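Local structure of putative membrane anchored protein (Corynebacterium diphtheriae, 3LSO) at residues S75-N80 and E129-R134; I94-G99 and L118-H123; D193-T198 and T214-L219; E294-Y299 and P330-I335; A314-G319 and F416-T421. The protein is of unknown function but is probably held at the bacterial cell surface by a transmembrane helix, with its all-beta modules lying outside the membrane. All coordinates share one frame; numbering follows the deposited sequence.

Contact 1. Residues S75-N80 and E129-R134; sequences SVSNDN and EGNSLR
Ser75 and Val76 lie beside Ser132 and Leu133 in the packed part of this contact. The backbones of Val76 and Leu133 exchange two hydrogen bonds. Leu133 N reaches Val76 O at 3.0 Å and lies in the plane of that carbonyl. Val76 N reaches Leu133 O at 3.2 Å, but the donor is tilted 33° from the carbonyl plane and the bond is bent. The pairing is therefore loose. Val76 O is also approached by Ser132 CA at 3.4 Å, a CA-H...O contact. The side chains of Val76 and Leu133 lie on one face, where Val76 also touches Gln45 of strand 41-54. On the other face Ser132 holds OG anti to its backbone N (chi1 -154°). This places the hydroxyl 3.2 Å from Ser75 OG, and the two share a hydrogen bond.

Beyond Ser77 no hydrogen bond joins the segments, though Asn131 still lies against Asn78 and Asp79. This side is exposed. Asp79 and Asn131 meet at an angle, with Asp79 OD1 3.5 Å from Asn131 OD1. The carboxylate and amide planes are 75° apart. Each chain is braced by itself here. Asn78 OD1 accepts from Asn80 N at 2.7 Å, an Asx turn. A type II' turn from Glu129 to Ser132 closes a beta hairpin, and a salt bridge from Arg134 NH1 to Glu129 OE2 (2.8 Å) ties the hairpin's two arms. The chemistry is mostly polar. It implies that the hairpin and the end of strand 65-76 are probably joined more by polar contacts than by apolar burial, and not tightly.

Contact 2. Residues I94-G99 and L118-H123; sequences IRINVG and LSINDH
Ile94 and Ile120 face each other in an antiparallel hydrogen-bonded pair, as do Ile96 and Leu118. Four backbone bonds join the two strands. Ile94 N to Ile120 O is 2.9 Å, with the donor in the carbonyl plane on a lone pair. Ile120 N to Ile94 O is 3.0 Å. At the other pair, Ile96 N meets Leu118 O at 3.0 Å and Leu118 N meets Ile96 O at 2.9 Å, both nearly end-on to the carbonyl. The strand axes run 164° apart.

The apolar contacts gather on one face. Ile94 CB stands 4.0 Å from Ile120 CB. Ile120 CG1 lies anti to the carbonyl carbon (chi1 -55°), and the chain extends from there to bring CD1 to 4.0 Å from Ile96 CD1. Only the second of these is methyl to methyl; the side chains slant across one another. Past the end of its strand, Val98 adds CG1, which touches Leu118 CB at 3.9 Å.

The polar groups lie on the opposite face. Arg95 and Ser119 are a non-hydrogen-bonded pair, and Arg95 CG passes near Ser119 OG. Ser119 OG turns to its own strand and donates to Asn121 OD1 at 3.0 Å. Asn121 OD1 is also bonded to Ser93 OG. Arg95 NH1 has its partner in Thr159 O of strand 150-167.

On the apolar face Ile94 touches Phe49 and Ile96 touches Phe53, both of strand 41-54. An antiparallel sheet with one apolar and one polar face, covered by a strand that is not its neighbour, is typical of a beta sandwich, consistent with the E-set clan of this domain.

Contact 3. Residues D193-T198 and T214-L219; sequences DGLTIT and TVPEKL
Thr196 and Thr214 carry the polar side of this contact. Each backbone N-H has a carbonyl acceptor across the pair: Thr214 N reaches Thr196 O at 3.0 Å, and Thr196 N reaches Thr214 O at 3.3 Å. The pair is of the antiparallel hydrogen-bonded kind. Being directly paired, the two residues put their side chains on the same face. There the hydroxyls Thr196 OG1 and Thr214 OG1 share a hydrogen bond of 2.7 Å. Both oxygens sit between backbone N and carbonyl carbon (chi1 67° and 78°), and this turns them to one another.

Thr214 O also takes a CA-H...O contact from Leu195 CA at 3.3 Å. Leu195 CG comes 4.3 Å from Val215 CG2, and its CD1 lies 4.4 Å from Leu219 CD1. Phe266 of strand 258-267 touches both Leu195 and Val215. Further out, Pro216 CG rests 3.7 Å from Gly194 O; proline has no N-H to offer, and no further hydrogen bond links the two segments. Polar groups thus pair on the exposed face while leucine and valine turn to the interior, which implies a strand edge held by matched bonds.

Contact 4. Residues E294-Y299 and P330-I335; sequences EDTDSY and PNKAPI
Asp297 points its carboxylate across to the backbone of Asn331. Asp297 OD1 accepts from Asn331 N at 3.0 Å. The N-H...O angle is 173°, so the bond is nearly straight. The donor comes on the anti side of the oxygen, 22° out of the carboxylate plane. Asp297 CG lies anti to the carbonyl carbon (chi1 -58°), and this swings the group over to the 330-335 loop. Pro330 CA lies 3.4 Å from the same oxygen.

The other oxygen faces a different way. Asp297 OD2 is 3.7 Å from Ile335 CD1, the two side chains arriving from opposite directions. The methyl is only a neighbour. The main polar partner of Asp297 OD2 is Lys435 NZ, in a salt bridge that probably offsets the buried negative charge. Lys435 also pairs with Asp295 OD1, which in turn accepts from Asp297 N at 3.0 Å in an Asx turn. That turn helps to position Asp297.

Thr296 lies against the more exposed part of the loop. Asn331 CB comes 3.3 Å from Thr296 O, and the two side chains run at a slant to each other. Lys332 crosses Thr296 at about a right angle, with NZ 3.7 Å from Thr296 CG2. A bend at chi3 carries NZ toward the threonine methyl.

The 294-299 segment leads into strand 298-303. Ser298 there bonds through its backbone with Leu329 at the end of strand 321-329. The 330-335 loop then runs on to strand 335-343 of the other sheet, while Lys435 comes from the end of strand 425-435.

Contact 5. Residues A314-G319 and F416-T421; sequences AKVMPG and FEIPKT
Ile418 turns its side chain toward the 314-319 segment, where its atoms meet Pro318 and Val316. CB lies 4.4 Å from Gly319 N. At CB the chain forks. CG2 is anti to the backbone N, while CG1 is anti to the carbonyl carbon (chi1 -67°), and the two branches go to different neighbours. CG2 takes the proline: it is 3.9 Å from Pro318 CA and 4.4 Å from Pro318 CB. The same methyl passes the carbonyl of the selenomethionine, Met317 O. CG1 leads to CD1, the tip, which stops 4.3 Å from Val316 CG2.

The position is at the end of the strands, where two sheets lie together as in a beta sandwich. Ile418 directly follows strand 410-417 of one sheet, whereas strand 314-315 pairs with strand 440-453 of the other. Ile418 touches Val322 from the first sheet and Ile453 from the second, so its branches lie between the two.

Its backbone makes the one hydrogen bond across the segments. Gly319 N donates to Ile418 O at 2.9 Å. The N-H stands above the carbonyl plane, 42° out of it, not on a lone pair. Gly319 has a positive phi of 98°, a conformation that suits a residue without a side chain. Beside it Pro318 CB lies over the carbonyls of the next residues, 3.4 Å from Pro419 O and 3.5 Å from Lys420 O. The aliphatic start of Lys420 borders Gly319, and the rest of that chain leads away.

In the fold
The five contacts lie along an elongated chain. Contacts 1 and 2 belong to the N-terminal domain, with centres 25 Å apart; the segments of contact 2 fall within the stretch of chain between those of contact 1. Contact 3 is in the middle region, its centre 36 Å from that of contact 2 and 40 Å from that of contact 5. Contacts 4 and 5 share the C-terminal region, which looks like a beta sandwich. Their centres are 33 Å apart and their segments alternate, so the two cross along the chain, and both reach the same sheet. The centres of contacts 1 and 4 are 90 Å apart, on opposite sides of the chain's centre. No active site or ligand is known here.

Contact 1. Residues S75-N80 and E129-R134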
# COMPACT_ATOMS: atom_id res chain seq x y z
N SER A 75 -16.86 -28.28 -37.30
CA SER A 75 -17.20 -28.94 -38.56
C SER A 75 -16.50 -28.29 -39.75
O SER A 75 -16.40 -27.07 -39.85
CB SER A 75 -18.71 -28.94 -38.77
OG SER A 75 -19.26 -30.16 -38.31
N VAL A 76 -16.01 -29.12 -40.65
CA VAL A 76 -15.44 -28.64 -41.90
C VAL A 76 -16.19 -29.34 -43.02
O VAL A 76 -16.31 -30.57 -43.01
CB VAL A 76 -13.93 -28.92 -41.97
CG1 VAL A 76 -13.38 -28.61 -43.34
CG2 VAL A 76 -13.18 -28.11 -40.91
N SER A 77 -16.70 -28.58 -43.97
CA SER A 77 -17.61 -29.15 -44.97
C SER A 77 -17.13 -29.09 -46.42
O SER A 77 -17.89 -28.69 -47.32
CB SER A 77 -19.01 -28.56 -44.83
OG SER A 77 -19.83 -29.40 -44.04
N ASN A 78 -15.88 -29.50 -46.65
CA ASN A 78 -15.42 -29.87 -47.99
C ASN A 78 -16.29 -31.01 -48.55
O ASN A 78 -16.71 -31.90 -47.80
CB ASN A 78 -13.94 -30.29 -47.93
CG ASN A 78 -13.42 -30.86 -49.23
OD1 ASN A 78 -14.16 -31.02 -50.20
ND2 ASN A 78 -12.12 -31.18 -49.25
N ASP A 79 -16.59 -30.99 -49.86
CA ASP A 79 -17.42 -32.04 -50.49
C ASP A 79 -16.73 -33.38 -50.79
O ASP A 79 -17.40 -34.41 -50.92
CB ASP A 79 -18.12 -31.51 -51.75
CG ASP A 79 -19.51 -32.12 -51.94
OD1 ASP A 79 -20.44 -31.77 -51.16
OD2 ASP A 79 -19.69 -32.95 -52.87
N ASN A 80 -15.39 -33.37 -50.90
CA ASN A 80 -14.56 -34.58 -51.09
C ASN A 80 -14.44 -35.46 -49.86
O ASN A 80 -13.95 -36.59 -49.95
CB ASN A 80 -13.13 -34.22 -51.51
CG ASN A 80 -13.08 -33.07 -52.46
OD1 ASN A 80 -12.48 -32.04 -52.15
ND2 ASN A 80 -13.71 -33.21 -53.62
N GLU A 129 -17.10 -38.02 -40.73
CA GLU A 129 -18.56 -38.02 -40.57
C GLU A 129 -19.27 -37.70 -41.87
O GLU A 129 -19.91 -36.65 -42.00
CB GLU A 129 -18.99 -36.98 -39.53
CG GLU A 129 -19.02 -37.46 -38.10
CD GLU A 129 -19.75 -36.48 -37.20
OE1 GLU A 129 -20.65 -35.75 -37.68
OE2 GLU A 129 -19.42 -36.44 -35.99
N GLY A 130 -19.16 -38.62 -42.82
CA GLY A 130 -19.72 -38.47 -44.15
C GLY A 130 -19.14 -37.30 -44.92
O GLY A 130 -18.00 -37.33 -45.38
N ASN A 131 -19.97 -36.27 -45.02
CA ASN A 131 -19.72 -35.03 -45.75
C ASN A 131 -18.84 -34.07 -44.96
O ASN A 131 -18.27 -33.12 -45.51
CB ASN A 131 -21.09 -34.38 -46.01
CG ASN A 131 -21.01 -33.16 -46.90
OD1 ASN A 131 -20.27 -33.13 -47.90
ND2 ASN A 131 -21.80 -32.14 -46.55
N SER A 132 -18.74 -34.34 -43.66
CA SER A 132 -18.14 -33.43 -42.70
C SER A 132 -16.87 -34.03 -42.06
O SER A 132 -16.64 -35.23 -42.13
CB SER A 132 -19.17 -33.13 -41.62
OG SER A 132 -18.94 -31.88 -41.01
N LEU A 133 -16.05 -33.18 -41.46
CA LEU A 133 -14.93 -33.63 -40.64
C LEU A 133 -14.98 -32.92 -39.28
O LEU A 133 -14.80 -31.70 -39.19
CB LEU A 133 -13.60 -33.39 -41.35
CG LEU A 133 -12.31 -33.95 -40.70
CD1 LEU A 133 -12.10 -35.42 -41.02
CD2 LEU A 133 -11.10 -33.15 -41.14
N ARG A 134 -15.22 -33.71 -38.24
CA ARG A 134 -15.44 -33.21 -36.89
C ARG A 134 -14.16 -33.30 -36.04
O ARG A 134 -13.76 -34.39 -35.61
CB ARG A 134 -16.61 -33.98 -36.26
CG ARG A 134 -17.26 -33.32 -35.06
CD ARG A 134 -18.72 -33.72 -34.98
NE ARG A 134 -19.21 -33.76 -33.60
CZ ARG A 134 -20.28 -34.46 -33.20
NH1 ARG A 134 -20.98 -35.19 -34.06
NH2 ARG A 134 -20.65 -34.44 -31.92

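Contact 2. Residues I94-G99 and L118-H123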
# COMPACT_ATOMS: atom_id res chain seq x y z
N ILE A 94 -2.08 -26.21 -31.09
CA ILE A 94 -2.84 -25.00 -30.88
C ILE A 94 -1.84 -23.97 -30.37
O ILE A 94 -1.23 -24.15 -29.32
CB ILE A 94 -3.91 -25.22 -29.81
CG1 ILE A 94 -4.65 -26.55 -30.04
CG2 ILE A 94 -4.85 -24.01 -29.73
CD1 ILE A 94 -5.88 -26.43 -30.88
N ARG A 95 -1.63 -22.90 -31.13
CA ARG A 95 -0.64 -21.92 -30.74
C ARG A 95 -1.27 -20.65 -30.11
O ARG A 95 -2.05 -19.93 -30.75
CB ARG A 95 0.30 -21.61 -31.91
CG ARG A 95 0.88 -22.87 -32.51
CD ARG A 95 1.88 -22.61 -33.64
NE ARG A 95 3.02 -21.86 -33.13
CZ ARG A 95 3.27 -20.59 -33.39
NH1 ARG A 95 2.45 -19.89 -34.18
NH2 ARG A 95 4.33 -19.99 -32.87
N ILE A 96 -0.94 -20.40 -28.85
CA ILE A 96 -1.47 -19.26 -28.10
C ILE A 96 -0.36 -18.37 -27.55
O ILE A 96 0.57 -18.83 -26.91
CB ILE A 96 -2.45 -19.75 -26.98
CG1 ILE A 96 -3.66 -20.41 -27.65
CG2 ILE A 96 -2.92 -18.59 -26.09
CD1 ILE A 96 -4.34 -21.45 -26.83
N ASN A 97 -0.48 -17.08 -27.83
CA ASN A 97 0.45 -16.06 -27.36
C ASN A 97 0.10 -15.68 -25.93
O ASN A 97 -0.83 -14.89 -25.68
CB ASN A 97 0.40 -14.84 -28.29
CG ASN A 97 1.27 -13.68 -27.82
OD1 ASN A 97 2.25 -13.83 -27.08
ND2 ASN A 97 0.90 -12.49 -28.28
N VAL A 98 0.84 -16.26 -24.99
CA VAL A 98 0.56 -16.07 -23.57
C VAL A 98 1.49 -15.07 -22.88
O VAL A 98 1.44 -14.89 -21.67
CB VAL A 98 0.57 -17.40 -22.82
CG1 VAL A 98 -0.56 -18.29 -23.31
CG2 VAL A 98 1.93 -18.08 -22.97
N GLY A 99 2.33 -14.42 -23.68
CA GLY A 99 3.24 -13.40 -23.18
C GLY A 99 4.43 -13.96 -22.43
O GLY A 99 4.59 -15.19 -22.33
N LEU A 118 2.65 -20.60 -25.93
CA LEU A 118 2.21 -21.86 -25.37
C LEU A 118 1.69 -22.68 -26.53
O LEU A 118 0.79 -22.26 -27.24
CB LEU A 118 1.10 -21.66 -24.34
CG LEU A 118 0.52 -22.96 -23.78
CD1 LEU A 118 1.45 -23.53 -22.71
CD2 LEU A 118 -0.90 -22.78 -23.22
N SER A 119 2.31 -23.84 -26.72
CA SER A 119 1.96 -24.72 -27.81
C SER A 119 1.34 -25.97 -27.22
O SER A 119 1.95 -26.69 -26.43
CB SER A 119 3.20 -25.05 -28.63
OG SER A 119 2.85 -25.53 -29.91
N ILE A 120 0.09 -26.20 -27.57
CA ILE A 120 -0.62 -27.38 -27.09
C ILE A 120 -0.52 -28.43 -28.17
O ILE A 120 -1.06 -28.26 -29.25
CB ILE A 120 -2.08 -27.03 -26.78
CG1 ILE A 120 -2.12 -25.86 -25.80
CG2 ILE A 120 -2.83 -28.24 -26.23
CD1 ILE A 120 -3.45 -25.13 -25.70
N ASN A 121 0.20 -29.51 -27.91
CA ASN A 121 0.49 -30.46 -28.99
C ASN A 121 -0.24 -31.78 -28.89
O ASN A 121 -0.45 -32.29 -27.79
CB ASN A 121 1.99 -30.68 -29.09
CG ASN A 121 2.76 -29.38 -29.13
OD1 ASN A 121 2.45 -28.49 -29.93
ND2 ASN A 121 3.74 -29.25 -28.24
N ASP A 122 -0.64 -32.31 -30.05
CA ASP A 122 -1.22 -33.66 -30.16
C ASP A 122 -2.49 -33.88 -29.32
O ASP A 122 -2.75 -35.00 -28.87
CB ASP A 122 -0.16 -34.73 -29.85
CG ASP A 122 1.04 -34.67 -30.79
OD1 ASP A 122 0.97 -34.02 -31.85
OD2 ASP A 122 2.09 -35.28 -30.46
N HIS A 123 -3.27 -32.82 -29.12
CA HIS A 123 -4.51 -32.93 -28.35
C HIS A 123 -5.77 -33.05 -29.22
O HIS A 123 -6.82 -33.44 -28.72
CB HIS A 123 -4.65 -31.78 -27.33
CG HIS A 123 -4.14 -32.12 -25.96
ND1 HIS A 123 -2.90 -31.71 -25.50
CD2 HIS A 123 -4.70 -32.83 -24.95
CE1 HIS A 123 -2.72 -32.15 -24.26
NE2 HIS A 123 -3.80 -32.83 -23.90

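Contact 3. Residues D193-T198 and T214-L219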
# COMPACT_ATOMS: atom_id res chain seq x y z
N ASP A 193 3.51 -11.52 -1.61
CA ASP A 193 3.77 -10.99 -0.27
C ASP A 193 5.18 -10.33 -0.22
O ASP A 193 6.12 -10.79 -0.88
CB ASP A 193 3.62 -12.10 0.81
CG ASP A 193 2.12 -12.41 1.21
OD1 ASP A 193 1.15 -11.82 0.69
OD2 ASP A 193 1.91 -13.31 2.06
N GLY A 194 5.29 -9.24 0.55
CA GLY A 194 6.56 -8.49 0.73
C GLY A 194 6.89 -8.29 2.21
O GLY A 194 6.13 -8.70 3.07
N LEU A 195 8.04 -7.69 2.52
CA LEU A 195 8.38 -7.37 3.90
C LEU A 195 7.34 -6.47 4.53
O LEU A 195 6.69 -5.66 3.84
CB LEU A 195 9.73 -6.69 3.98
CG LEU A 195 10.94 -7.61 3.95
CD1 LEU A 195 11.17 -8.17 2.54
CD2 LEU A 195 12.20 -6.89 4.46
N THR A 196 7.17 -6.62 5.83
CA THR A 196 6.35 -5.69 6.60
C THR A 196 7.25 -5.18 7.68
O THR A 196 8.23 -5.86 8.05
CB THR A 196 5.11 -6.36 7.27
OG1 THR A 196 5.54 -7.27 8.30
CG2 THR A 196 4.23 -7.09 6.25
N ILE A 197 6.92 -3.99 8.20
CA ILE A 197 7.53 -3.47 9.42
C ILE A 197 6.48 -2.96 10.40
O ILE A 197 5.53 -2.29 10.01
CB ILE A 197 8.47 -2.34 9.15
CG1 ILE A 197 9.32 -2.63 7.93
CG2 ILE A 197 9.32 -2.11 10.38
CD1 ILE A 197 10.20 -1.48 7.59
N THR A 198 6.66 -3.28 11.68
CA THR A 198 5.73 -2.87 12.72
C THR A 198 6.48 -1.88 13.60
O THR A 198 7.50 -2.23 14.20
CB THR A 198 5.37 -4.09 13.60
OG1 THR A 198 4.92 -5.18 12.79
CG2 THR A 198 4.32 -3.75 14.67
N THR A 214 9.17 -8.45 9.13
CA THR A 214 8.83 -9.84 8.84
C THR A 214 9.17 -10.12 7.41
O THR A 214 9.01 -9.27 6.54
CB THR A 214 7.34 -10.22 9.14
OG1 THR A 214 6.49 -9.74 8.09
CG2 THR A 214 6.86 -9.65 10.45
N VAL A 215 9.63 -11.32 7.16
CA VAL A 215 10.04 -11.74 5.84
C VAL A 215 9.16 -12.90 5.41
O VAL A 215 8.94 -13.82 6.19
CB VAL A 215 11.50 -12.18 5.87
CG1 VAL A 215 11.92 -12.72 4.53
CG2 VAL A 215 12.36 -10.99 6.27
N PRO A 216 8.63 -12.83 4.19
CA PRO A 216 7.85 -13.95 3.67
C PRO A 216 8.56 -15.30 3.77
O PRO A 216 9.76 -15.37 3.51
CB PRO A 216 7.62 -13.57 2.22
CG PRO A 216 7.43 -12.11 2.30
CD PRO A 216 8.45 -11.64 3.35
N GLU A 217 7.80 -16.33 4.16
CA GLU A 217 8.29 -17.69 4.18
C GLU A 217 9.10 -17.98 2.95
O GLU A 217 10.09 -18.69 2.99
CB GLU A 217 7.14 -18.68 4.26
CG GLU A 217 7.54 -20.16 3.97
CD GLU A 217 8.72 -20.69 4.83
OE1 GLU A 217 9.14 -19.99 5.79
OE2 GLU A 217 9.22 -21.81 4.54
N LYS A 218 8.70 -17.36 1.86
CA LYS A 218 9.11 -17.81 0.55
C LYS A 218 10.47 -17.21 0.14
O LYS A 218 11.26 -17.85 -0.59
CB LYS A 218 7.98 -17.46 -0.43
CG LYS A 218 8.28 -17.60 -1.92
CD LYS A 218 8.52 -19.06 -2.33
CE LYS A 218 8.98 -19.13 -3.77
NZ LYS A 218 9.83 -20.33 -3.97
N LEU A 219 10.77 -16.01 0.63
CA LEU A 219 12.07 -15.43 0.40
C LEU A 219 13.12 -16.11 1.27
O LEU A 219 14.28 -16.31 0.85
CB LEU A 219 12.03 -13.92 0.61
CG LEU A 219 10.96 -13.24 -0.27
CD1 LEU A 219 10.71 -11.78 0.14
CD2 LEU A 219 11.23 -13.34 -1.78

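Contact 4. Residues E294-Y299 and P330-I335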
# COMPACT_ATOMS: atom_id res chain seq x y z
N GLU A 294 -6.54 11.89 36.02
CA GLU A 294 -7.66 12.45 36.75
C GLU A 294 -8.37 13.50 35.91
O GLU A 294 -9.48 13.90 36.23
CB GLU A 294 -7.19 13.03 38.10
CG GLU A 294 -6.03 14.05 38.02
CD GLU A 294 -4.62 13.42 38.03
OE1 GLU A 294 -4.39 12.41 37.33
OE2 GLU A 294 -3.72 13.94 38.73
N ASP A 295 -7.72 13.95 34.83
CA ASP A 295 -8.39 14.80 33.85
C ASP A 295 -9.34 13.89 33.12
O ASP A 295 -8.93 12.97 32.40
CB ASP A 295 -7.42 15.46 32.88
CG ASP A 295 -8.11 16.46 31.96
OD1 ASP A 295 -9.33 16.32 31.72
OD2 ASP A 295 -7.43 17.39 31.46
N THR A 296 -10.62 14.15 33.31
CA THR A 296 -11.64 13.21 32.95
C THR A 296 -12.35 13.70 31.68
O THR A 296 -13.24 13.03 31.15
CB THR A 296 -12.58 12.96 34.18
OG1 THR A 296 -13.36 11.78 33.97
CG2 THR A 296 -13.48 14.16 34.49
N ASP A 297 -11.92 14.87 31.20
CA ASP A 297 -12.38 15.40 29.91
C ASP A 297 -11.50 14.94 28.75
O ASP A 297 -10.62 14.07 28.90
CB ASP A 297 -12.38 16.92 29.93
CG ASP A 297 -13.25 17.50 31.03
OD1 ASP A 297 -14.43 17.10 31.16
OD2 ASP A 297 -12.75 18.38 31.76
N SER A 298 -11.73 15.54 27.59
CA SER A 298 -10.91 15.28 26.43
C SER A 298 -10.79 16.53 25.56
O SER A 298 -11.55 17.47 25.75
CB SER A 298 -11.46 14.09 25.63
OG SER A 298 -12.72 14.39 25.07
N TYR A 299 -9.84 16.53 24.63
CA TYR A 299 -9.44 17.75 23.92
C TYR A 299 -9.31 17.58 22.40
O TYR A 299 -9.12 16.48 21.89
CB TYR A 299 -8.10 18.25 24.47
CG TYR A 299 -8.08 18.50 25.96
CD1 TYR A 299 -7.98 17.44 26.86
CD2 TYR A 299 -8.14 19.78 26.47
CE1 TYR A 299 -7.96 17.65 28.23
CE2 TYR A 299 -8.11 20.01 27.84
CZ TYR A 299 -8.02 18.93 28.72
OH TYR A 299 -8.00 19.14 30.08
N PRO A 330 -16.01 18.96 27.41
CA PRO A 330 -16.40 18.42 28.72
C PRO A 330 -17.09 17.08 28.59
O PRO A 330 -17.94 16.86 27.73
CB PRO A 330 -17.38 19.47 29.26
CG PRO A 330 -17.25 20.65 28.36
CD PRO A 330 -16.80 20.14 27.04
N ASN A 331 -16.69 16.18 29.47
CA ASN A 331 -17.29 14.87 29.60
C ASN A 331 -18.63 14.94 30.34
O ASN A 331 -19.47 14.03 30.26
CB ASN A 331 -16.31 14.01 30.40
CG ASN A 331 -16.94 12.76 30.96
OD1 ASN A 331 -17.29 11.83 30.21
ND2 ASN A 331 -17.09 12.72 32.29
N LYS A 332 -18.83 16.03 31.06
CA LYS A 332 -19.82 16.11 32.12
C LYS A 332 -20.04 17.58 32.35
O LYS A 332 -19.13 18.38 32.18
CB LYS A 332 -19.22 15.45 33.37
CG LYS A 332 -19.95 15.64 34.71
CD LYS A 332 -18.95 15.56 35.90
CE LYS A 332 -17.95 14.38 35.75
NZ LYS A 332 -16.62 14.62 36.38
N ALA A 333 -21.28 17.94 32.70
CA ALA A 333 -21.63 19.29 33.11
C ALA A 333 -22.57 19.28 34.32
O ALA A 333 -23.34 18.33 34.52
CB ALA A 333 -22.26 20.05 31.96
N PRO A 334 -22.48 20.32 35.16
CA PRO A 334 -21.50 21.40 35.00
C PRO A 334 -20.13 20.99 35.54
O PRO A 334 -20.05 20.21 36.48
CB PRO A 334 -22.08 22.53 35.86
CG PRO A 334 -22.85 21.83 36.91
CD PRO A 334 -23.35 20.55 36.33
N ILE A 335 -19.07 21.48 34.93
CA ILE A 335 -17.75 21.36 35.56
C ILE A 335 -17.23 22.75 35.88
O ILE A 335 -17.68 23.74 35.28
CB ILE A 335 -16.71 20.62 34.68
CG1 ILE A 335 -16.60 21.27 33.30
CG2 ILE A 335 -17.04 19.16 34.58
CD1 ILE A 335 -15.37 20.82 32.51

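Contact 5. Residues A314-G319 and F416-T421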
# COMPACT_ATOMS: atom_id res chain seq x y z
N ALA A 314 0.68 19.37 9.50
CA ALA A 314 0.61 20.49 8.56
C ALA A 314 2.02 20.76 8.05
O ALA A 314 2.98 20.74 8.83
CB ALA A 314 0.04 21.70 9.23
N LYS A 315 2.15 20.97 6.75
CA LYS A 315 3.44 21.36 6.17
C LYS A 315 3.58 22.86 6.38
O LYS A 315 2.81 23.63 5.81
CB LYS A 315 3.49 21.03 4.67
CG LYS A 315 3.39 19.54 4.33
CD LYS A 315 4.49 18.74 5.03
CE LYS A 315 4.70 17.34 4.41
NZ LYS A 315 5.26 16.35 5.39
N VAL A 316 4.51 23.29 7.22
CA VAL A 316 4.71 24.73 7.39
C VAL A 316 6.18 25.10 7.29
O VAL A 316 7.05 24.38 7.78
CB VAL A 316 4.08 25.33 8.70
CG1 VAL A 316 2.68 24.74 9.00
CG2 VAL A 316 5.01 25.20 9.90
N MSE A 317 6.44 26.24 6.66
CA MSE A 317 7.80 26.74 6.51
C MSE A 317 8.15 27.73 7.64
O MSE A 317 7.26 28.38 8.18
CB MSE A 317 7.97 27.37 5.14
CG MSE A 317 7.93 26.35 4.02
SE MSE A 317 7.60 27.18 2.29
CE MSE A 317 9.43 27.75 1.80
N PRO A 318 9.43 27.81 8.02
CA PRO A 318 9.76 28.81 9.03
C PRO A 318 9.57 30.21 8.44
O PRO A 318 9.77 30.40 7.24
CB PRO A 318 11.23 28.53 9.34
CG PRO A 318 11.48 27.14 8.84
CD PRO A 318 10.60 26.99 7.66
N GLY A 319 9.16 31.16 9.28
CA GLY A 319 8.83 32.52 8.83
C GLY A 319 7.34 32.75 8.62
O GLY A 319 6.91 33.85 8.25
N PHE A 416 -0.08 32.55 15.68
CA PHE A 416 1.31 32.54 16.11
C PHE A 416 2.27 32.74 14.94
O PHE A 416 1.91 32.53 13.78
CB PHE A 416 1.63 31.23 16.85
CG PHE A 416 0.79 31.01 18.07
CD1 PHE A 416 -0.40 30.29 18.01
CD2 PHE A 416 1.18 31.54 19.30
CE1 PHE A 416 -1.18 30.09 19.15
CE2 PHE A 416 0.39 31.33 20.44
CZ PHE A 416 -0.78 30.61 20.36
N GLU A 417 3.49 33.16 15.25
CA GLU A 417 4.54 33.26 14.24
C GLU A 417 5.62 32.21 14.50
O GLU A 417 6.05 32.01 15.64
CB GLU A 417 5.15 34.67 14.19
CG GLU A 417 5.75 35.03 12.84
CD GLU A 417 6.35 36.44 12.77
OE1 GLU A 417 5.87 37.35 13.48
OE2 GLU A 417 7.30 36.63 11.97
N ILE A 418 6.02 31.51 13.44
CA ILE A 418 7.13 30.59 13.50
C ILE A 418 8.38 31.33 13.06
O ILE A 418 8.42 31.86 11.95
CB ILE A 418 6.89 29.36 12.60
CG1 ILE A 418 5.73 28.51 13.12
CG2 ILE A 418 8.12 28.49 12.52
CD1 ILE A 418 4.45 28.68 12.36
N PRO A 419 9.40 31.40 13.93
CA PRO A 419 10.65 32.08 13.57
C PRO A 419 11.34 31.39 12.40
O PRO A 419 11.27 30.16 12.27
CB PRO A 419 11.51 31.98 14.84
CG PRO A 419 10.90 30.91 15.64
CD PRO A 419 9.43 30.92 15.32
N LYS A 420 12.01 32.18 11.54
CA LYS A 420 12.67 31.61 10.37
C LYS A 420 13.82 30.67 10.74
O LYS A 420 14.34 29.97 9.88
CB LYS A 420 13.12 32.69 9.37
CG LYS A 420 13.36 34.08 9.93
CD LYS A 420 13.68 35.03 8.79
CE LYS A 420 13.81 36.48 9.25
NZ LYS A 420 14.32 37.33 8.14
N THR A 421 14.17 30.65 12.02
CA THR A 421 15.28 29.84 12.50
C THR A 421 14.86 28.63 13.30
O THR A 421 15.71 27.85 13.73
CB THR A 421 16.22 30.64 13.41
OG1 THR A 421 15.43 31.43 14.32
CG2 THR A 421 17.19 31.52 12.57